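Local coordinates for protein synthesis inhibitor I (Hordeum vulgare, PDB 4FBC), which belongs to the ribosome-inactivating proteins of plants and acts as a protein synthesis inhibitor, at residues 44-57 with 255-269. The protein carries 3 engineered substitutions. Numbering follows the deposited sequence.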
loop_
_atom_site.group_PDB
_atom_site.type_symbol
_atom_site.label_atom_id
_atom_site.label_comp_id
_atom_site.label_asym_id
_atom_site.label_seq_id
_atom_site.Cartn_x
_atom_site.Cartn_y
_atom_site.Cartn_z
ATOM N N HIS A 44 0.114 -5.556 18.640
ATOM C CA HIS A 44 -1.235 -5.072 18.359
ATOM C C HIS A 44 -1.832 -5.711 17.107
ATOM O O HIS A 44 -1.507 -5.321 15.977
ATOM C CB HIS A 44 -1.220 -3.537 18.206
ATOM C CG HIS A 44 -2.583 -2.919 18.134
ATOM N ND1 HIS A 44 -2.797 -1.643 17.654
ATOM C CD2 HIS A 44 -3.797 -3.403 18.481
ATOM C CE1 HIS A 44 -4.089 -1.368 17.712
ATOM N NE2 HIS A 44 -4.719 -2.417 18.212
ATOM N N PHE A 45 -2.698 -6.701 17.317
ATOM C CA PHE A 45 -3.492 -7.273 16.235
ATOM C C PHE A 45 -4.954 -6.968 16.502
ATOM O O PHE A 45 -5.331 -6.686 17.637
ATOM C CB PHE A 45 -3.340 -8.801 16.213
ATOM C CG PHE A 45 -2.021 -9.283 15.712
ATOM C CD1 PHE A 45 -0.891 -9.227 16.522
ATOM C CD2 PHE A 45 -1.922 -9.862 14.453
ATOM C CE1 PHE A 45 0.337 -9.707 16.055
ATOM C CE2 PHE A 45 -0.701 -10.336 13.977
ATOM C CZ PHE A 45 0.430 -10.255 14.785
ATOM N N SER A 46 -5.787 -7.043 15.461
ATOM C CA SER A 46 -7.241 -6.946 15.618
ATOM C C SER A 46 -7.870 -8.085 14.838
ATOM O O SER A 46 -7.684 -8.160 13.623
ATOM C CB SER A 46 -7.762 -5.618 15.052
ATOM O OG SER A 46 -9.172 -5.511 15.225
ATOM N N HIS A 47 -8.613 -8.954 15.531
ATOM C CA HIS A 47 -9.233 -10.136 14.910
ATOM C C HIS A 47 -8.210 -10.921 14.097
ATOM O O HIS A 47 -8.483 -11.374 12.971
ATOM C CB HIS A 47 -10.433 -9.721 14.050
ATOM C CG HIS A 47 -11.493 -8.997 14.822
ATOM N ND1 HIS A 47 -12.736 -9.539 15.073
ATOM C CD2 HIS A 47 -11.481 -7.783 15.423
ATOM C CE1 HIS A 47 -13.450 -8.682 15.784
ATOM N NE2 HIS A 47 -12.713 -7.612 16.011
ATOM N N ASN A 48 -7.026 -11.069 14.685
ATOM C CA ASN A 48 -5.902 -11.784 14.077
ATOM C C ASN A 48 -5.440 -11.203 12.737
ATOM O O ASN A 48 -4.862 -11.909 11.904
ATOM C CB ASN A 48 -6.198 -13.287 13.954
ATOM C CG ASN A 48 -4.935 -14.123 13.811
ATOM O OD1 ASN A 48 -3.836 -13.675 14.162
ATOM N ND2 ASN A 48 -5.081 -15.346 13.297
ATOM N N ARG A 49 -5.689 -9.910 12.540
ATOM C CA ARG A 49 -5.116 -9.189 11.413
ATOM C C ARG A 49 -4.102 -8.209 11.985
ATOM O O ARG A 49 -4.330 -7.633 13.056
ATOM C CB ARG A 49 -6.187 -8.404 10.648
ATOM C CG ARG A 49 -7.284 -9.257 10.022
ATOM C CD ARG A 49 -6.711 -10.413 9.199
ATOM N NE ARG A 49 -5.738 -9.962 8.207
ATOM C CZ ARG A 49 -4.781 -10.728 7.696
ATOM N NH1 ARG A 49 -4.676 -11.997 8.081
ATOM N NH2 ARG A 49 -3.930 -10.233 6.801
ATOM N N PRO A 50 -2.982 -8.007 11.275
ATOM C CA PRO A 50 -1.954 -7.099 11.801
ATOM C C PRO A 50 -2.388 -5.622 11.785
ATOM O O PRO A 50 -3.190 -5.209 10.938
ATOM C CB PRO A 50 -0.767 -7.332 10.861
ATOM C CG PRO A 50 -1.393 -7.739 9.552
ATOM C CD PRO A 50 -2.634 -8.539 9.947
ATOM N N VAL A 51 -1.881 -4.839 12.735
ATOM C CA VAL A 51 -2.146 -3.394 12.767
ATOM C C VAL A 51 -0.796 -2.715 12.674
ATOM O O VAL A 51 0.162 -3.167 13.289
ATOM C CB VAL A 51 -2.837 -2.958 14.079
ATOM C CG1 VAL A 51 -3.158 -1.455 14.052
ATOM C CG2 VAL A 51 -4.115 -3.770 14.314
ATOM N N LEU A 52 -0.715 -1.654 11.881
ATOM C CA LEU A 52 0.505 -0.876 11.774
ATOM C C LEU A 52 0.749 -0.189 13.109
ATOM O O LEU A 52 -0.200 0.096 13.847
ATOM C CB LEU A 52 0.354 0.174 10.675
ATOM C CG LEU A 52 0.416 -0.348 9.240
ATOM C CD1 LEU A 52 -0.303 0.600 8.285
ATOM C CD2 LEU A 52 1.870 -0.474 8.850
ATOM N N PRO A 53 2.021 0.070 13.429
ATOM C CA PRO A 53 2.272 0.974 14.560
ATOM C C PRO A 53 1.745 2.373 14.219
ATOM O O PRO A 53 1.596 2.697 13.028
ATOM C CB PRO A 53 3.800 0.991 14.655
ATOM C CG PRO A 53 4.276 0.724 13.244
ATOM C CD PRO A 53 3.226 -0.192 12.617
ATOM N N PRO A 54 1.456 3.199 15.245
ATOM C CA PRO A 54 1.071 4.592 14.984
ATOM C C PRO A 54 2.164 5.336 14.235
ATOM O O PRO A 54 3.325 4.910 14.236
ATOM C CB PRO A 54 0.945 5.191 16.397
ATOM C CG PRO A 54 0.636 4.018 17.280
ATOM C CD PRO A 54 1.417 2.862 16.677
ATOM N N VAL A 55 1.788 6.443 13.596
ATOM C CA VAL A 55 2.747 7.375 13.019
ATOM C C VAL A 55 3.494 8.081 14.150
ATOM O O VAL A 55 2.870 8.527 15.111
ATOM C CB VAL A 55 2.012 8.427 12.151
ATOM C CG1 VAL A 55 2.977 9.519 11.685
ATOM C CG2 VAL A 55 1.317 7.744 10.965
ATOM N N GLU A 56 4.818 8.165 14.040
ATOM C CA GLU A 56 5.638 8.820 15.056
ATOM C C GLU A 56 5.298 10.304 15.120
ATOM O O GLU A 56 5.235 10.985 14.095
ATOM C CB GLU A 56 7.133 8.633 14.760
ATOM C CG GLU A 56 7.610 7.176 14.809
ATOM C CD GLU A 56 9.087 7.006 14.460
ATOM O OE1 GLU A 56 9.562 7.648 13.498
ATOM O OE2 GLU A 56 9.779 6.219 15.149
ATOM N N PRO A 57 5.053 10.811 16.330
ATOM C CA PRO A 57 4.787 12.249 16.421
ATOM C C PRO A 57 6.072 13.072 16.598
ATOM O O PRO A 57 7.083 12.532 17.062
ATOM C CB PRO A 57 3.860 12.355 17.641
ATOM C CG PRO A 57 4.204 11.169 18.490
ATOM C CD PRO A 57 4.781 10.098 17.591
ATOM N N LEU A 255 -9.495 -6.821 5.566
ATOM C CA LEU A 255 -8.310 -6.035 5.910
ATOM C C LEU A 255 -7.032 -6.877 5.821
ATOM O O LEU A 255 -6.905 -7.898 6.495
ATOM C CB LEU A 255 -8.462 -5.426 7.318
ATOM C CG LEU A 255 -9.435 -4.239 7.398
ATOM C CD1 LEU A 255 -9.958 -4.063 8.814
ATOM C CD2 LEU A 255 -8.770 -2.964 6.894
ATOM N N GLY A 256 -6.098 -6.447 4.979
ATOM C CA GLY A 256 -4.771 -7.053 4.922
ATOM C C GLY A 256 -3.923 -6.598 6.103
ATOM O O GLY A 256 -3.339 -7.416 6.810
ATOM N N ILE A 257 -3.860 -5.285 6.318
ATOM C CA ILE A 257 -3.213 -4.720 7.510
ATOM C C ILE A 257 -3.925 -3.418 7.830
ATOM O O ILE A 257 -4.267 -2.676 6.919
ATOM C CB ILE A 257 -1.665 -4.534 7.326
ATOM C CG1 ILE A 257 -1.022 -3.988 8.613
ATOM C CG2 ILE A 257 -1.337 -3.668 6.090
ATOM C CD1 ILE A 257 0.530 -4.077 8.606
ATOM N N LEU A 258 -4.199 -3.175 9.108
ATOM C CA LEU A 258 -4.990 -2.007 9.508
ATOM C C LEU A 258 -4.087 -0.791 9.678
ATOM O O LEU A 258 -2.978 -0.914 10.176
ATOM C CB LEU A 258 -5.723 -2.264 10.841
ATOM C CG LEU A 258 -6.983 -3.135 10.884
ATOM C CD1 LEU A 258 -6.646 -4.612 10.647
ATOM C CD2 LEU A 258 -7.740 -2.967 12.196
ATOM N N LEU A 259 -4.571 0.379 9.261
ATOM C CA LEU A 259 -3.949 1.647 9.660
ATOM C C LEU A 259 -4.210 1.841 11.144
ATOM O O LEU A 259 -5.307 1.567 11.629
ATOM C CB LEU A 259 -4.587 2.802 8.884
ATOM C CG LEU A 259 -4.100 4.224 9.208
ATOM C CD1 LEU A 259 -2.666 4.386 8.770
ATOM C CD2 LEU A 259 -5.005 5.235 8.494
ATOM N N PHE A 260 -3.213 2.300 11.891
ATOM C CA PHE A 260 -3.488 2.597 13.283
ATOM C C PHE A 260 -4.431 3.801 13.380
ATOM O O PHE A 260 -4.214 4.829 12.741
ATOM C CB PHE A 260 -2.217 2.867 14.086
ATOM C CG PHE A 260 -2.497 3.151 15.523
ATOM C CD1 PHE A 260 -2.751 2.112 16.408
ATOM C CD2 PHE A 260 -2.568 4.458 15.982
ATOM C CE1 PHE A 260 -3.047 2.371 17.743
ATOM C CE2 PHE A 260 -2.867 4.719 17.312
ATOM C CZ PHE A 260 -3.100 3.686 18.187
ATOM N N VAL A 261 -5.479 3.653 14.178
ATOM C CA VAL A 261 -6.379 4.757 14.473
ATOM C C VAL A 261 -6.641 4.831 15.976
ATOM O O VAL A 261 -6.883 3.808 16.629
ATOM C CB VAL A 261 -7.732 4.593 13.756
ATOM C CG1 VAL A 261 -8.583 5.852 13.971
ATOM C CG2 VAL A 261 -7.542 4.334 12.277
ATOM N N GLU A 262 -6.588 6.036 16.531
ATOM C CA GLU A 262 -7.002 6.224 17.915
ATOM C C GLU A 262 -8.512 6.236 17.981
ATOM O O GLU A 262 -9.149 7.149 17.450
ATOM C CB GLU A 262 -6.474 7.551 18.461
ATOM C CG GLU A 262 -4.978 7.594 18.647
ATOM C CD GLU A 262 -4.519 8.854 19.362
ATOM O OE1 GLU A 262 -4.813 9.965 18.866
ATOM O OE2 GLU A 262 -3.865 8.734 20.419
ATOM N N VAL A 263 -9.090 5.216 18.606
ATOM C CA VAL A 263 -10.538 5.166 18.799
ATOM C C VAL A 263 -10.824 5.331 20.293
ATOM O O VAL A 263 -9.980 4.991 21.127
ATOM C CB VAL A 263 -11.161 3.855 18.235
ATOM C CG1 VAL A 263 -10.800 3.690 16.755
ATOM C CG2 VAL A 263 -10.702 2.640 19.031
ATOM N N PRO A 264 -11.993 5.890 20.645
ATOM C CA PRO A 264 -12.254 6.085 22.078
ATOM C C PRO A 264 -12.188 4.773 22.853
ATOM O O PRO A 264 -12.842 3.797 22.477
ATOM C CB PRO A 264 -13.679 6.647 22.099
ATOM C CG PRO A 264 -13.811 7.351 20.786
ATOM C CD PRO A 264 -13.044 6.481 19.802
ATOM N N GLY A 265 -11.382 4.736 23.908
ATOM C CA GLY A 265 -11.272 3.534 24.715
ATOM C C GLY A 265 -10.166 2.587 24.277
ATOM O O GLY A 265 -9.829 1.643 24.994
ATOM N N GLY A 266 -9.595 2.839 23.102
ATOM C CA GLY A 266 -8.514 2.008 22.599
ATOM C C GLY A 266 -7.145 2.586 22.895
ATOM O O GLY A 266 -7.021 3.595 23.592
ATOM N N LEU A 267 -6.111 1.939 22.366
ATOM C CA LEU A 267 -4.743 2.412 22.520
ATOM C C LEU A 267 -4.566 3.822 21.975
ATOM O O LEU A 267 -5.108 4.172 20.929
ATOM C CB LEU A 267 -3.781 1.486 21.772
ATOM C CG LEU A 267 -3.541 0.102 22.369
ATOM C CD1 LEU A 267 -2.738 -0.758 21.398
ATOM C CD2 LEU A 267 -2.827 0.205 23.702
ATOM N N THR A 268 -3.782 4.623 22.683
ATOM C CA THR A 268 -3.364 5.913 22.170
ATOM C C THR A 268 -2.152 5.707 21.293
ATOM O O THR A 268 -1.520 4.645 21.332
ATOM C CB THR A 268 -2.932 6.837 23.306
ATOM O OG1 THR A 268 -1.916 6.181 24.080
ATOM C CG2 THR A 268 -4.122 7.185 24.202
ATOM N N VAL A 269 -1.813 6.733 20.523
ATOM C CA VAL A 269 -0.568 6.747 19.766
ATOM C C VAL A 269 0.625 6.404 20.660
ATOM O O VAL A 269 1.428 5.517 20.327
ATOM C CB VAL A 269 -0.360 8.097 19.065
ATOM C CG1 VAL A 269 1.073 8.248 18.601
ATOM C CG2 VAL A 269 -1.324 8.202 17.877
HETATM O O HOH W 1 -0.340 3.530 11.341
#
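His44 lies flat against Leu267, whose CD1 sits over the centre of the imidazole, 3.8 Å from the ring centroid, a CH-pi contact; Val51 CG2 covers the opposite face. With its CG anti to the backbone N (chi1 -171°), the ring also meets Phe260 rim to rim, the planes 72° apart. Small Ser46 turns its CB to Leu258 CD2, while its OG bonds Asp225 of helix 214-225. A type I' turn, Ser46 to Arg49, closes a tight beta hairpin. Arg49, long and rich in donors, folds back at chi2 and chi3, and its NE and NH2 give bent 2.9 Å hydrogen bonds to Leu255 O and Gly256 O, both oxygens tilted from the guanidinium plane, NH2 using a lone pair of Gly256 O; these carbonyls follow the end of helix 248-254. Proline, with no N-H to give, suits Pro50, whose O accepts from Leu258 N (2.9 Å) and whose CG packs on Ile257 CG1. Val51 and Leu258 form a single parallel beta bridge, completed by Leu52 N donating to Leu258 O (2.9 Å). The bridge ties the hairpin to a loop bordering the ligand pocket, Leu259 having its side chain about 5 Å from the bound adenosine monophosphate. Branched Leu52 rests its CG on Ile257 CD1 (3.8 Å). One water donates to Pro53 O and accepts from Phe260 N. Rigid Pro54 lays CG over the Phe260 face, 3.5 Å from its centroid, and sets CB against Val269 CG1 (3.8 Å), where helix 269-278 begins.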